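Proline iminopeptidase (Streptomyces halstedii, PDB 3WMR) works as an amidohydrolase of the alpha/beta hydrolase fold that interacts with polyketide substrates, and may also release N-terminal proline from peptides. Local coordinates at residues R33-V38 / H78-G83; L146-A151 / T258-G263; R264-T269 / S291-H296. All blocks are in the same frame, centred on the assembly; numbering follows the deposited sequence.

Contact 1 of 3, residues R33-V38 / H78-G83; sequences RTWYRV and HYDQLG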
ATOM      1  N   ARG A  33       7.870  -4.191 -18.819  1.00 45.47           N
ATOM      2  CA  ARG A  33       8.171  -5.311 -17.922  1.00 44.38           C
ATOM      3  C   ARG A  33       7.687  -5.022 -16.492  1.00 42.17           C
ATOM      4  O   ARG A  33       7.826  -3.896 -16.002  1.00 41.27           O
ATOM      5  CB  ARG A  33       9.681  -5.557 -17.872  1.00 45.56           C
ATOM      6  CG  ARG A  33      10.380  -5.659 -19.224  1.00 47.67           C
ATOM      7  CD  ARG A  33       9.971  -6.894 -20.010  1.00 49.07           C
ATOM      8  NE  ARG A  33      10.256  -8.125 -19.276  1.00 50.24           N
ATOM      9  CZ  ARG A  33       9.985  -9.347 -19.721  1.00 50.32           C
ATOM     10  NH1 ARG A  33       9.436  -9.523 -20.916  1.00 52.37           N
ATOM     11  NH2 ARG A  33      10.268 -10.402 -18.964  1.00 49.52           N
ATOM     12  N   THR A  34       7.147  -6.046 -15.827  1.00 40.34           N
ATOM     13  CA  THR A  34       6.778  -5.972 -14.407  1.00 38.89           C
ATOM     14  C   THR A  34       7.665  -6.919 -13.619  1.00 38.44           C
ATOM     15  O   THR A  34       7.697  -8.110 -13.913  1.00 40.54           O
ATOM     16  CB  THR A  34       5.312  -6.396 -14.174  1.00 37.40           C
ATOM     17  OG1 THR A  34       4.435  -5.521 -14.885  1.00 37.36           O
ATOM     18  CG2 THR A  34       4.955  -6.369 -12.686  1.00 36.26           C
ATOM     19  N   TRP A  35       8.354  -6.399 -12.605  1.00 37.25           N
ATOM     20  CA  TRP A  35       9.263  -7.191 -11.774  1.00 35.90           C
ATOM     21  C   TRP A  35       8.551  -7.810 -10.580  1.00 36.25           C
ATOM     22  O   TRP A  35       7.756  -7.144  -9.905  1.00 34.96           O
ATOM     23  CB  TRP A  35      10.411  -6.326 -11.256  1.00 36.65           C
ATOM     24  CG  TRP A  35      11.462  -7.104 -10.510  1.00 36.98           C
ATOM     25  CD1 TRP A  35      12.595  -7.682 -11.040  1.00 38.19           C
ATOM     26  CD2 TRP A  35      11.479  -7.406  -9.108  1.00 36.09           C
ATOM     27  NE1 TRP A  35      13.303  -8.329 -10.051  1.00 37.77           N
ATOM     28  CE2 TRP A  35      12.647  -8.166  -8.856  1.00 37.11           C
ATOM     29  CE3 TRP A  35      10.623  -7.109  -8.039  1.00 35.20           C
ATOM     30  CZ2 TRP A  35      12.974  -8.636  -7.578  1.00 36.89           C
ATOM     31  CZ3 TRP A  35      10.949  -7.571  -6.775  1.00 34.66           C
ATOM     32  CH2 TRP A  35      12.118  -8.336  -6.554  1.00 35.93           C
ATOM     33  N   TYR A  36       8.883  -9.070 -10.296  1.00 36.25           N
ATOM     34  CA  TYR A  36       8.251  -9.840  -9.217  1.00 36.51           C
ATOM     35  C   TYR A  36       9.256 -10.708  -8.469  1.00 36.69           C
ATOM     36  O   TYR A  36      10.395 -10.907  -8.898  1.00 38.60           O
ATOM     37  CB  TYR A  36       7.153 -10.750  -9.791  1.00 35.64           C
ATOM     38  CG  TYR A  36       7.733 -11.953 -10.509  1.00 37.35           C
ATOM     39  CD1 TYR A  36       8.099 -11.872 -11.849  1.00 38.66           C
ATOM     40  CD2 TYR A  36       7.958 -13.155  -9.837  1.00 37.12           C
ATOM     41  CE1 TYR A  36       8.661 -12.952 -12.509  1.00 39.68           C
ATOM     42  CE2 TYR A  36       8.520 -14.242 -10.487  1.00 38.07           C
ATOM     43  CZ  TYR A  36       8.868 -14.131 -11.824  1.00 39.27           C
ATOM     44  OH  TYR A  36       9.415 -15.191 -12.493  1.00 40.01           O
ATOM     45  N   ARG A  37       8.789 -11.273  -7.370  1.00 38.02           N
ATOM     46  CA  ARG A  37       9.566 -12.212  -6.570  1.00 38.07           C
ATOM     47  C   ARG A  37       8.597 -13.128  -5.797  1.00 36.60           C
ATOM     48  O   ARG A  37       7.626 -12.645  -5.196  1.00 35.55           O
ATOM     49  CB  ARG A  37      10.474 -11.405  -5.631  1.00 40.74           C
ATOM     50  CG  ARG A  37      10.688 -11.984  -4.249  1.00 42.21           C
ATOM     51  CD  ARG A  37      10.659 -10.917  -3.173  1.00 42.42           C
ATOM     52  NE  ARG A  37      11.944 -10.793  -2.501  1.00 45.47           N
ATOM     53  CZ  ARG A  37      12.382 -11.573  -1.513  1.00 45.25           C
ATOM     54  NH1 ARG A  37      11.656 -12.576  -1.038  1.00 44.95           N
ATOM     55  NH2 ARG A  37      13.572 -11.337  -0.991  1.00 47.69           N
ATOM     56  N   VAL A  38       8.857 -14.434  -5.814  1.00 34.56           N
ATOM     57  CA  VAL A  38       8.084 -15.398  -5.030  1.00 33.16           C
ATOM     58  C   VAL A  38       8.930 -15.924  -3.881  1.00 34.19           C
ATOM     59  O   VAL A  38      10.119 -16.252  -4.058  1.00 34.64           O
ATOM     60  CB  VAL A  38       7.617 -16.597  -5.882  1.00 32.65           C
ATOM     61  CG1 VAL A  38       6.789 -17.554  -5.039  1.00 32.48           C
ATOM     62  CG2 VAL A  38       6.830 -16.128  -7.102  1.00 32.33           C
ATOM     63  N   HIS A  78       5.799 -10.783  -3.835  1.00 26.33           N
ATOM     64  CA  HIS A  78       6.100  -9.349  -3.867  1.00 26.95           C
ATOM     65  C   HIS A  78       6.261  -8.924  -5.312  1.00 27.06           C
ATOM     66  O   HIS A  78       6.767  -9.696  -6.122  1.00 27.64           O
ATOM     67  CB  HIS A  78       7.401  -9.008  -3.136  1.00 27.35           C
ATOM     68  CG  HIS A  78       7.312  -9.102  -1.648  1.00 26.89           C
ATOM     69  ND1 HIS A  78       7.391 -10.300  -0.973  1.00 26.79           N
ATOM     70  CD2 HIS A  78       7.198  -8.145  -0.701  1.00 26.69           C
ATOM     71  CE1 HIS A  78       7.305 -10.079   0.325  1.00 26.24           C
ATOM     72  NE2 HIS A  78       7.187  -8.780   0.517  1.00 25.55           N
ATOM     73  N   TYR A  79       5.824  -7.711  -5.641  1.00 26.95           N
ATOM     74  CA  TYR A  79       6.149  -7.129  -6.944  1.00 28.06           C
ATOM     75  C   TYR A  79       6.207  -5.598  -6.952  1.00 28.23           C
ATOM     76  O   TYR A  79       5.612  -4.936  -6.112  1.00 27.55           O
ATOM     77  CB  TYR A  79       5.212  -7.660  -8.034  1.00 28.04           C
ATOM     78  CG  TYR A  79       3.873  -6.960  -8.203  1.00 27.49           C
ATOM     79  CD1 TYR A  79       2.766  -7.324  -7.434  1.00 27.03           C
ATOM     80  CD2 TYR A  79       3.688  -5.980  -9.189  1.00 27.33           C
ATOM     81  CE1 TYR A  79       1.529  -6.714  -7.617  1.00 25.71           C
ATOM     82  CE2 TYR A  79       2.452  -5.364  -9.374  1.00 27.06           C
ATOM     83  CZ  TYR A  79       1.374  -5.734  -8.583  1.00 26.71           C
ATOM     84  OH  TYR A  79       0.134  -5.131  -8.751  1.00 25.77           O
ATOM     85  N   ASP A  80       6.955  -5.060  -7.911  1.00 29.20           N
ATOM     86  CA  ASP A  80       7.060  -3.621  -8.114  1.00 29.60           C
ATOM     87  C   ASP A  80       6.136  -3.243  -9.234  1.00 29.54           C
ATOM     88  O   ASP A  80       6.247  -3.757 -10.338  1.00 31.35           O
ATOM     89  CB  ASP A  80       8.469  -3.210  -8.522  1.00 29.98           C
ATOM     90  CG  ASP A  80       9.462  -3.329  -7.400  1.00 29.93           C
ATOM     91  OD1 ASP A  80       9.066  -3.348  -6.214  1.00 29.58           O
ATOM     92  OD2 ASP A  80      10.652  -3.398  -7.728  1.00 30.27           O
ATOM     93  N   GLN A  81       5.215  -2.344  -8.941  1.00 29.36           N
ATOM     94  CA  GLN A  81       4.313  -1.799  -9.941  1.00 30.00           C
ATOM     95  C   GLN A  81       5.058  -0.990 -11.011  1.00 31.03           C
ATOM     96  O   GLN A  81       6.167  -0.506 -10.795  1.00 31.57           O
ATOM     97  CB  GLN A  81       3.224  -0.979  -9.244  1.00 28.68           C
ATOM     98  CG  GLN A  81       2.316  -1.870  -8.406  1.00 27.61           C
ATOM     99  CD  GLN A  81       1.556  -1.136  -7.320  1.00 25.96           C
ATOM    100  OE1 GLN A  81       1.034  -0.042  -7.537  1.00 24.16           O
ATOM    101  NE2 GLN A  81       1.443  -1.770  -6.154  1.00 25.41           N
ATOM    102  N   LEU A  82       4.442  -0.865 -12.178  1.00 33.68           N
ATOM    103  CA  LEU A  82       5.088  -0.199 -13.312  1.00 35.04           C
ATOM    104  C   LEU A  82       5.445   1.226 -12.950  1.00 34.49           C
ATOM    105  O   LEU A  82       4.633   1.940 -12.378  1.00 33.58           O
ATOM    106  CB  LEU A  82       4.168  -0.184 -14.528  1.00 36.49           C
ATOM    107  CG  LEU A  82       4.758   0.388 -15.825  1.00 38.61           C
ATOM    108  CD1 LEU A  82       5.820  -0.550 -16.386  1.00 40.19           C
ATOM    109  CD2 LEU A  82       3.665   0.634 -16.857  1.00 39.41           C
ATOM    110  N   GLY A  83       6.659   1.633 -13.310  1.00 35.50           N
ATOM    111  CA  GLY A  83       7.121   3.000 -13.109  1.00 34.82           C
ATOM    112  C   GLY A  83       8.230   3.113 -12.081  1.00 34.27           C
ATOM    113  O   GLY A  83       8.947   4.120 -12.054  1.00 35.38           O
TER
HETATM  114  O   HOH W   1       8.211 -12.723  -2.248  1.00 26.52           O
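The one antiparallel strand of the alpha/beta hydrolase sheet, 32-39, runs against strand 76-80, their short axes 4.7 Å apart and their directions at 165°. Arg37 and His78 form a hydrogen-bonded pair, each backbone N donating to the other's O; Arg37 N lies 2.9 Å from His78 O. Further along, Asp80 N donates to Trp35 O over 3.0 Å, in the carbonyl plane. Between these bonds Tyr36 and Tyr79 form a non-hydrogen-bonded pair. Their CB atoms sit 4.1 Å apart, but each CG takes the crowded position between its backbone N and carbonyl carbon, and both ends then lead away from the facing strand. The Tyr79 ring is met instead by Thr34, whose CG2, anti to the backbone N, comes 3.7 Å from Tyr79 CD2. In the alpha/beta hydrolase fold the second strand characteristically runs antiparallel to the rest; here that strand is 32-39, and 49-52 lies on the other side of 76-80. On the opposite face the Asp80 carboxylate lies alongside the Trp35 indole, their planes 28° apart, with Asp80 OD2 3.7 Å from Trp35 CE3; Gly86 N and His60 ND1 hold its two oxygens. Next to it Arg37 CD rests 3.8 Å from His78 CB. One water, in the plane of the His78 ring, joins ND1 to Arg37 O, while His78 NE2 is bonded to Leu63 O.

Contact 2 of 3, residues L146-A151 / T258-G263; sequences LVVANA and TMVLIG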
ATOM      1  N   LEU A 146      -9.471 -10.586   0.670  1.00 20.54           N
ATOM      2  CA  LEU A 146      -8.808  -9.304   0.490  1.00 20.79           C
ATOM      3  C   LEU A 146      -8.431  -8.734   1.836  1.00 20.18           C
ATOM      4  O   LEU A 146      -9.275  -8.632   2.738  1.00 20.05           O
ATOM      5  CB  LEU A 146      -9.736  -8.296  -0.194  1.00 21.11           C
ATOM      6  CG  LEU A 146      -9.293  -6.822  -0.247  1.00 21.46           C
ATOM      7  CD1 LEU A 146      -8.039  -6.646  -1.091  1.00 21.35           C
ATOM      8  CD2 LEU A 146     -10.448  -5.968  -0.799  1.00 21.47           C
ATOM      9  N   VAL A 147      -7.184  -8.304   1.956  1.00 20.73           N
ATOM     10  CA  VAL A 147      -6.783  -7.490   3.092  1.00 21.01           C
ATOM     11  C   VAL A 147      -6.465  -6.070   2.610  1.00 20.19           C
ATOM     12  O   VAL A 147      -5.725  -5.872   1.648  1.00 20.16           O
ATOM     13  CB  VAL A 147      -5.575  -8.066   3.826  1.00 21.78           C
ATOM     14  CG1 VAL A 147      -5.279  -7.245   5.083  1.00 22.23           C
ATOM     15  CG2 VAL A 147      -5.835  -9.524   4.172  1.00 23.39           C
ATOM     16  N   VAL A 148      -7.063  -5.098   3.279  1.00 19.95           N
ATOM     17  CA  VAL A 148      -6.775  -3.695   3.048  1.00 19.88           C
ATOM     18  C   VAL A 148      -6.145  -3.164   4.335  1.00 19.86           C
ATOM     19  O   VAL A 148      -6.829  -2.944   5.342  1.00 19.75           O
ATOM     20  CB  VAL A 148      -8.022  -2.878   2.617  1.00 20.54           C
ATOM     21  CG1 VAL A 148      -8.546  -3.410   1.296  1.00 20.40           C
ATOM     22  CG2 VAL A 148      -9.107  -2.890   3.684  1.00 20.98           C
ATOM     23  N   ALA A 149      -4.822  -3.003   4.266  1.00 19.84           N
ATOM     24  CA  ALA A 149      -3.983  -2.660   5.389  1.00 20.27           C
ATOM     25  C   ALA A 149      -3.490  -1.227   5.264  1.00 20.40           C
ATOM     26  O   ALA A 149      -2.846  -0.895   4.275  1.00 19.95           O
ATOM     27  CB  ALA A 149      -2.785  -3.603   5.430  1.00 20.10           C
ATOM     28  N   ASN A 150      -3.788  -0.390   6.263  1.00 20.96           N
ATOM     29  CA  ASN A 150      -3.297   0.990   6.305  1.00 20.85           C
ATOM     30  C   ASN A 150      -3.746   1.744   5.072  1.00 19.64           C
ATOM     31  O   ASN A 150      -3.016   2.560   4.507  1.00 18.65           O
ATOM     32  CB  ASN A 150      -1.774   1.020   6.432  1.00 21.14           C
ATOM     33  CG  ASN A 150      -1.262  -0.039   7.388  1.00 21.70           C
ATOM     34  OD1 ASN A 150      -1.503   0.030   8.596  1.00 24.46           O
ATOM     35  ND2 ASN A 150      -0.611  -1.036   6.858  1.00 21.00           N
ATOM     36  N   ALA A 151      -4.968   1.457   4.656  1.00 20.08           N
ATOM     37  CA  ALA A 151      -5.472   1.957   3.377  1.00 19.25           C
ATOM     38  C   ALA A 151      -6.782   2.675   3.560  1.00 20.00           C
ATOM     39  O   ALA A 151      -7.736   2.086   4.064  1.00 19.61           O
ATOM     40  CB  ALA A 151      -5.634   0.803   2.407  1.00 19.15           C
ATOM     41  N   THR A 258     -13.138  -9.864   3.745  1.00 21.78           N
ATOM     42  CA  THR A 258     -12.210  -8.764   3.704  1.00 21.61           C
ATOM     43  C   THR A 258     -11.774  -8.429   5.122  1.00 21.54           C
ATOM     44  O   THR A 258     -12.584  -8.498   6.063  1.00 22.00           O
ATOM     45  CB  THR A 258     -12.864  -7.546   3.019  1.00 21.63           C
ATOM     46  OG1 THR A 258     -13.213  -7.897   1.669  1.00 21.24           O
ATOM     47  CG2 THR A 258     -11.908  -6.343   3.006  1.00 21.84           C
ATOM     48  N   MET A 259     -10.494  -8.092   5.294  1.00 21.65           N
ATOM     49  CA  MET A 259     -10.003  -7.649   6.609  1.00 21.36           C
ATOM     50  C   MET A 259      -9.429  -6.234   6.502  1.00 21.37           C
ATOM     51  O   MET A 259      -8.592  -5.972   5.628  1.00 20.37           O
ATOM     52  CB  MET A 259      -8.933  -8.589   7.187  1.00 22.03           C
ATOM     53  CG  MET A 259      -8.427  -8.128   8.551  1.00 22.07           C
ATOM     54  SD  MET A 259      -7.383  -9.279   9.490  1.00 23.68           S
ATOM     55  CE  MET A 259      -6.172  -9.671   8.236  1.00 22.07           C
ATOM     56  N   VAL A 260      -9.892  -5.337   7.383  1.00 21.38           N
ATOM     57  CA  VAL A 260      -9.313  -4.010   7.526  1.00 22.15           C
ATOM     58  C   VAL A 260      -8.329  -4.060   8.685  1.00 22.75           C
ATOM     59  O   VAL A 260      -8.708  -4.445   9.791  1.00 22.90           O
ATOM     60  CB  VAL A 260     -10.377  -2.943   7.822  1.00 23.38           C
ATOM     61  CG1 VAL A 260      -9.726  -1.581   8.059  1.00 23.94           C
ATOM     62  CG2 VAL A 260     -11.389  -2.874   6.681  1.00 22.53           C
ATOM     63  N   LEU A 261      -7.079  -3.694   8.416  1.00 22.38           N
ATOM     64  CA  LEU A 261      -6.017  -3.740   9.408  1.00 23.62           C
ATOM     65  C   LEU A 261      -5.315  -2.402   9.376  1.00 24.11           C
ATOM     66  O   LEU A 261      -4.759  -2.021   8.344  1.00 23.26           O
ATOM     67  CB  LEU A 261      -5.028  -4.864   9.095  1.00 23.71           C
ATOM     68  CG  LEU A 261      -3.952  -5.165  10.161  1.00 25.10           C
ATOM     69  CD1 LEU A 261      -3.608  -6.646  10.114  1.00 25.08           C
ATOM     70  CD2 LEU A 261      -2.688  -4.332   9.995  1.00 25.61           C
ATOM     71  N   ILE A 262      -5.356  -1.691  10.502  1.00 24.42           N
ATOM     72  CA  ILE A 262      -4.674  -0.418  10.636  1.00 24.45           C
ATOM     73  C   ILE A 262      -3.918  -0.408  11.951  1.00 25.29           C
ATOM     74  O   ILE A 262      -4.120  -1.287  12.822  1.00 24.99           O
ATOM     75  CB  ILE A 262      -5.657   0.782  10.579  1.00 25.18           C
ATOM     76  CG1 ILE A 262      -6.689   0.682  11.710  1.00 26.06           C
ATOM     77  CG2 ILE A 262      -6.383   0.848   9.234  1.00 24.64           C
ATOM     78  CD1 ILE A 262      -7.532   1.921  11.880  1.00 26.22           C
ATOM     79  N   GLY A 263      -3.015   0.557  12.088  1.00 26.14           N
ATOM     80  CA  GLY A 263      -2.382   0.832  13.387  1.00 26.94           C
ATOM     81  C   GLY A 263      -3.216   1.831  14.166  1.00 28.77           C
ATOM     82  O   GLY A 263      -3.905   2.655  13.570  1.00 29.04           O
TER
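Side chains from strands 143-149 and 258-263 stand in pairs on each face of the sheet; the two strands run in the same direction, 15° from exactly parallel. Val147 and Met259 point the same way: the Met259 chain leaves the backbone with CG anti to N, chi1 -180°, and bends only at chi3, 51°, so that its terminal CE reaches both Val147 methyls, 4.1 Å from CG1. Ala149 and Leu261 share this face. On the other, Leu146 and Thr258 lie side by side, with Leu146 CD2 4.1 Å from Thr258 CG2, while Thr258 OG1 turns to Val256 O. Val148 and Val260 cross obliquely there. Val148 CG2 occupies the crowded position between backbone N and carbonyl carbon, which brings it 3.8 Å from Val260 CG2. Four backbone hydrogen bonds fix this register. Met259 gives its N-H to Leu146 O at 2.9 Å and accepts from Val148 N; the bond from Leu261 N to Val148 O is longer, 3.2 Å, with the donor above the carbonyl plane. Just past the strand, Asn150 N closes the series with a 2.8 Å bond to Leu261 O. Helix 300-312 covers the Met259 face through Val306 and Tyr310, helix 270-279 packs Val273 and Phe276 against Val260, and strands 120-125 and 283-288 flank the pair.

Contact 3 of 3, residues R264-T269 / S291-H296; sequences RHDEAT and SSHVPH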
ATOM      1  N   ARG A 264      -3.150   1.773  15.497  1.00 30.96           N
ATOM      2  CA  ARG A 264      -3.862   2.737  16.351  1.00 32.76           C
ATOM      3  C   ARG A 264      -3.431   4.175  16.018  1.00 32.42           C
ATOM      4  O   ARG A 264      -4.264   5.084  15.963  1.00 31.10           O
ATOM      5  CB  ARG A 264      -3.634   2.412  17.845  1.00 35.20           C
ATOM      6  CG  ARG A 264      -4.285   3.368  18.860  1.00 37.97           C
ATOM      7  CD  ARG A 264      -5.789   3.578  18.626  1.00 39.70           C
ATOM      8  NE  ARG A 264      -6.626   2.458  19.084  1.00 42.02           N
ATOM      9  CZ  ARG A 264      -7.854   2.162  18.631  1.00 43.18           C
ATOM     10  NH1 ARG A 264      -8.440   2.872  17.659  1.00 43.28           N
ATOM     11  NH2 ARG A 264      -8.501   1.117  19.140  1.00 43.72           N
ATOM     12  N   HIS A 265      -2.137   4.348  15.750  1.00 32.89           N
ATOM     13  CA  HIS A 265      -1.539   5.657  15.443  1.00 32.78           C
ATOM     14  C   HIS A 265      -1.449   5.960  13.929  1.00 29.58           C
ATOM     15  O   HIS A 265      -0.811   6.924  13.522  1.00 28.37           O
ATOM     16  CB  HIS A 265      -0.143   5.718  16.076  1.00 34.66           C
ATOM     17  CG  HIS A 265      -0.140   5.398  17.539  1.00 38.01           C
ATOM     18  ND1 HIS A 265       0.488   4.283  18.060  1.00 40.39           N
ATOM     19  CD2 HIS A 265      -0.714   6.031  18.591  1.00 39.51           C
ATOM     20  CE1 HIS A 265       0.312   4.254  19.370  1.00 40.73           C
ATOM     21  NE2 HIS A 265      -0.414   5.301  19.718  1.00 41.28           N
ATOM     22  N   ASP A 266      -2.110   5.140  13.113  1.00 27.27           N
ATOM     23  CA  ASP A 266      -2.017   5.201  11.660  1.00 25.40           C
ATOM     24  C   ASP A 266      -2.554   6.526  11.105  1.00 23.98           C
ATOM     25  O   ASP A 266      -3.594   7.016  11.543  1.00 24.13           O
ATOM     26  CB  ASP A 266      -2.825   4.032  11.079  1.00 25.63           C
ATOM     27  CG  ASP A 266      -2.394   3.612   9.674  1.00 25.49           C
ATOM     28  OD1 ASP A 266      -1.921   4.444   8.848  1.00 24.91           O
ATOM     29  OD2 ASP A 266      -2.600   2.404   9.392  1.00 26.04           O
ATOM     30  N   GLU A 267      -1.829   7.102  10.151  1.00 23.10           N
ATOM     31  CA  GLU A 267      -2.396   8.157   9.276  1.00 22.57           C
ATOM     32  C   GLU A 267      -3.688   7.687   8.582  1.00 22.93           C
ATOM     33  O   GLU A 267      -4.578   8.503   8.283  1.00 22.89           O
ATOM     34  CB  GLU A 267      -1.371   8.616   8.239  1.00 22.20           C
ATOM     35  CG  GLU A 267      -0.650   7.514   7.488  1.00 22.08           C
ATOM     36  CD  GLU A 267       0.240   8.036   6.390  1.00 21.86           C
ATOM     37  OE1 GLU A 267       0.533   9.246   6.373  1.00 21.61           O
ATOM     38  OE2 GLU A 267       0.647   7.229   5.537  1.00 22.68           O
ATOM     39  N   ALA A 268      -3.773   6.382   8.310  1.00 22.74           N
ATOM     40  CA  ALA A 268      -5.014   5.760   7.862  1.00 24.08           C
ATOM     41  C   ALA A 268      -5.893   5.566   9.094  1.00 25.13           C
ATOM     42  O   ALA A 268      -5.890   4.490   9.720  1.00 26.18           O
ATOM     43  CB  ALA A 268      -4.734   4.444   7.149  1.00 24.01           C
ATOM     44  N   THR A 269      -6.594   6.636   9.465  1.00 25.27           N
ATOM     45  CA  THR A 269      -7.303   6.700  10.740  1.00 26.36           C
ATOM     46  C   THR A 269      -8.576   5.886  10.689  1.00 25.93           C
ATOM     47  O   THR A 269      -9.027   5.525   9.596  1.00 26.11           O
ATOM     48  CB  THR A 269      -7.720   8.137  11.118  1.00 27.01           C
ATOM     49  OG1 THR A 269      -8.602   8.660  10.106  1.00 27.60           O
ATOM     50  CG2 THR A 269      -6.502   9.050  11.312  1.00 27.26           C
ATOM     51  N   SER A 291       1.190   0.349  16.638  1.00 31.74           N
ATOM     52  CA  SER A 291       1.604   0.541  15.257  1.00 29.64           C
ATOM     53  C   SER A 291       0.982   1.829  14.703  1.00 28.02           C
ATOM     54  O   SER A 291      -0.027   2.328  15.212  1.00 27.03           O
ATOM     55  CB  SER A 291       1.172  -0.645  14.376  1.00 29.34           C
ATOM     56  OG  SER A 291       1.785  -1.873  14.737  1.00 30.17           O
ATOM     57  N   SER A 292       1.617   2.356  13.668  1.00 27.27           N
ATOM     58  CA  SER A 292       1.015   3.374  12.819  1.00 26.95           C
ATOM     59  C   SER A 292       0.787   2.775  11.434  1.00 26.07           C
ATOM     60  O   SER A 292      -0.080   1.917  11.264  1.00 25.45           O
ATOM     61  CB  SER A 292       1.880   4.641  12.774  1.00 27.44           C
ATOM     62  OG  SER A 292       3.167   4.378  12.240  1.00 27.88           O
ATOM     63  N   HIS A 293       1.557   3.218  10.450  1.00 25.55           N
ATOM     64  CA  HIS A 293       1.293   2.877   9.056  1.00 24.60           C
ATOM     65  C   HIS A 293       1.979   1.598   8.596  1.00 24.50           C
ATOM     66  O   HIS A 293       1.614   1.039   7.552  1.00 23.27           O
ATOM     67  CB  HIS A 293       1.723   4.050   8.160  1.00 24.15           C
ATOM     68  CG  HIS A 293       1.079   4.056   6.817  1.00 23.98           C
ATOM     69  ND1 HIS A 293      -0.278   4.224   6.644  1.00 24.43           N
ATOM     70  CD2 HIS A 293       1.609   3.960   5.578  1.00 23.89           C
ATOM     71  CE1 HIS A 293      -0.560   4.212   5.357  1.00 23.29           C
ATOM     72  NE2 HIS A 293       0.566   4.046   4.689  1.00 23.97           N
ATOM     73  N   VAL A 294       2.961   1.119   9.363  1.00 25.42           N
ATOM     74  CA  VAL A 294       3.694  -0.079   8.974  1.00 25.02           C
ATOM     75  C   VAL A 294       3.760  -1.122  10.093  1.00 25.77           C
ATOM     76  O   VAL A 294       4.857  -1.465  10.548  1.00 25.73           O
ATOM     77  CB  VAL A 294       5.110   0.262   8.456  1.00 25.85           C
ATOM     78  CG1 VAL A 294       5.022   0.961   7.110  1.00 25.29           C
ATOM     79  CG2 VAL A 294       5.892   1.112   9.452  1.00 26.32           C
ATOM     80  N   PRO A 295       2.593  -1.655  10.513  1.00 24.91           N
ATOM     81  CA  PRO A 295       2.506  -2.635  11.608  1.00 25.22           C
ATOM     82  C   PRO A 295       3.317  -3.929  11.406  1.00 26.30           C
ATOM     83  O   PRO A 295       3.747  -4.567  12.386  1.00 27.97           O
ATOM     84  CB  PRO A 295       1.009  -2.935  11.708  1.00 25.14           C
ATOM     85  CG  PRO A 295       0.415  -2.510  10.403  1.00 24.15           C
ATOM     86  CD  PRO A 295       1.271  -1.384   9.904  1.00 24.44           C
ATOM     87  N   HIS A 296       3.531  -4.309  10.154  1.00 25.46           N
ATOM     88  CA  HIS A 296       4.365  -5.442   9.838  1.00 25.97           C
ATOM     89  C   HIS A 296       5.838  -5.242  10.268  1.00 27.41           C
ATOM     90  O   HIS A 296       6.577  -6.199  10.290  1.00 27.30           O
ATOM     91  CB  HIS A 296       4.292  -5.771   8.347  1.00 25.17           C
ATOM     92  CG  HIS A 296       4.779  -4.679   7.457  1.00 25.09           C
ATOM     93  ND1 HIS A 296       4.023  -3.555   7.168  1.00 24.70           N
ATOM     94  CD2 HIS A 296       5.933  -4.546   6.766  1.00 24.65           C
ATOM     95  CE1 HIS A 296       4.703  -2.770   6.354  1.00 24.20           C
ATOM     96  NE2 HIS A 296       5.861  -3.353   6.085  1.00 25.27           N
TER
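His293 gives up more surface to this contact than any other residue, its imidazole being held from two directions by the loop that follows strand 258-263. Its CG is anti to the backbone N, chi1 -159°, and ND1 donates to Asp266 OD1 at 2.8 Å in an almost straight bond, 171° at the hydrogen. OD1 receives it on its syn lone pair and lies in the ring plane, although carboxylate and ring planes stand 83° apart. The same oxygen takes a second bond, from Ala268 N at 2.7 Å, which approaches from above the carboxylate and closes an Asx turn; Gly263 N holds OD2. Three N-H groups thus grip the carboxylate and would probably keep it charged. Over one ring face of His293 sits Glu267 OE2, 3.1 Å above the plane and centred, where it would be expected to stabilise a protonated imidazole; Glu235 lies close to it as a like charge. Ser292 and Ser291 bring the backbone alongside. Ser291 O accepts from His265 N at 3.0 Å, and Ser292 CB rests 3.6 Å from His265 O. Their hydroxyls bond to glutamates further on, Ser291 OG to Glu299 and Ser292 OG to Glu298. An alanine at Asp266 would remove the acceptor of both His293 ND1 and Ala268 N, and would probably leave the imidazole poorly oriented and the turn loosened. With the side chain of Ser126, the predicted nucleophile, about 4 Å from that of His293, the arrangement is consistent with the Ser-His-Asp catalytic triad of alpha/beta hydrolases, whose acid and histidine lie in loops beyond the sheet strands.

In the fold
Contacts 1 and 2 draw on one sheet but fall on opposite sides of the chain's centre, their own centres about 21 Å apart. Contact 1 is antiparallel and only partly buried, and its faces mix aromatic and charged side chains with a bridging water. Contact 2 lies wholly in the core, parallel and lined mainly by aliphatic groups between helices. Contact 3 is also buried, yet is made of loops and relies on one histidine-carboxylate bond and one backbone bond instead of strand pairing. It continues from contact 2: residues 264-269 follow directly on strand 258-263, and Asn150 touches Asp266, His293 and Pro295. The centres of contacts 2 and 3 are about 10 Å apart; contact 1 touches neither.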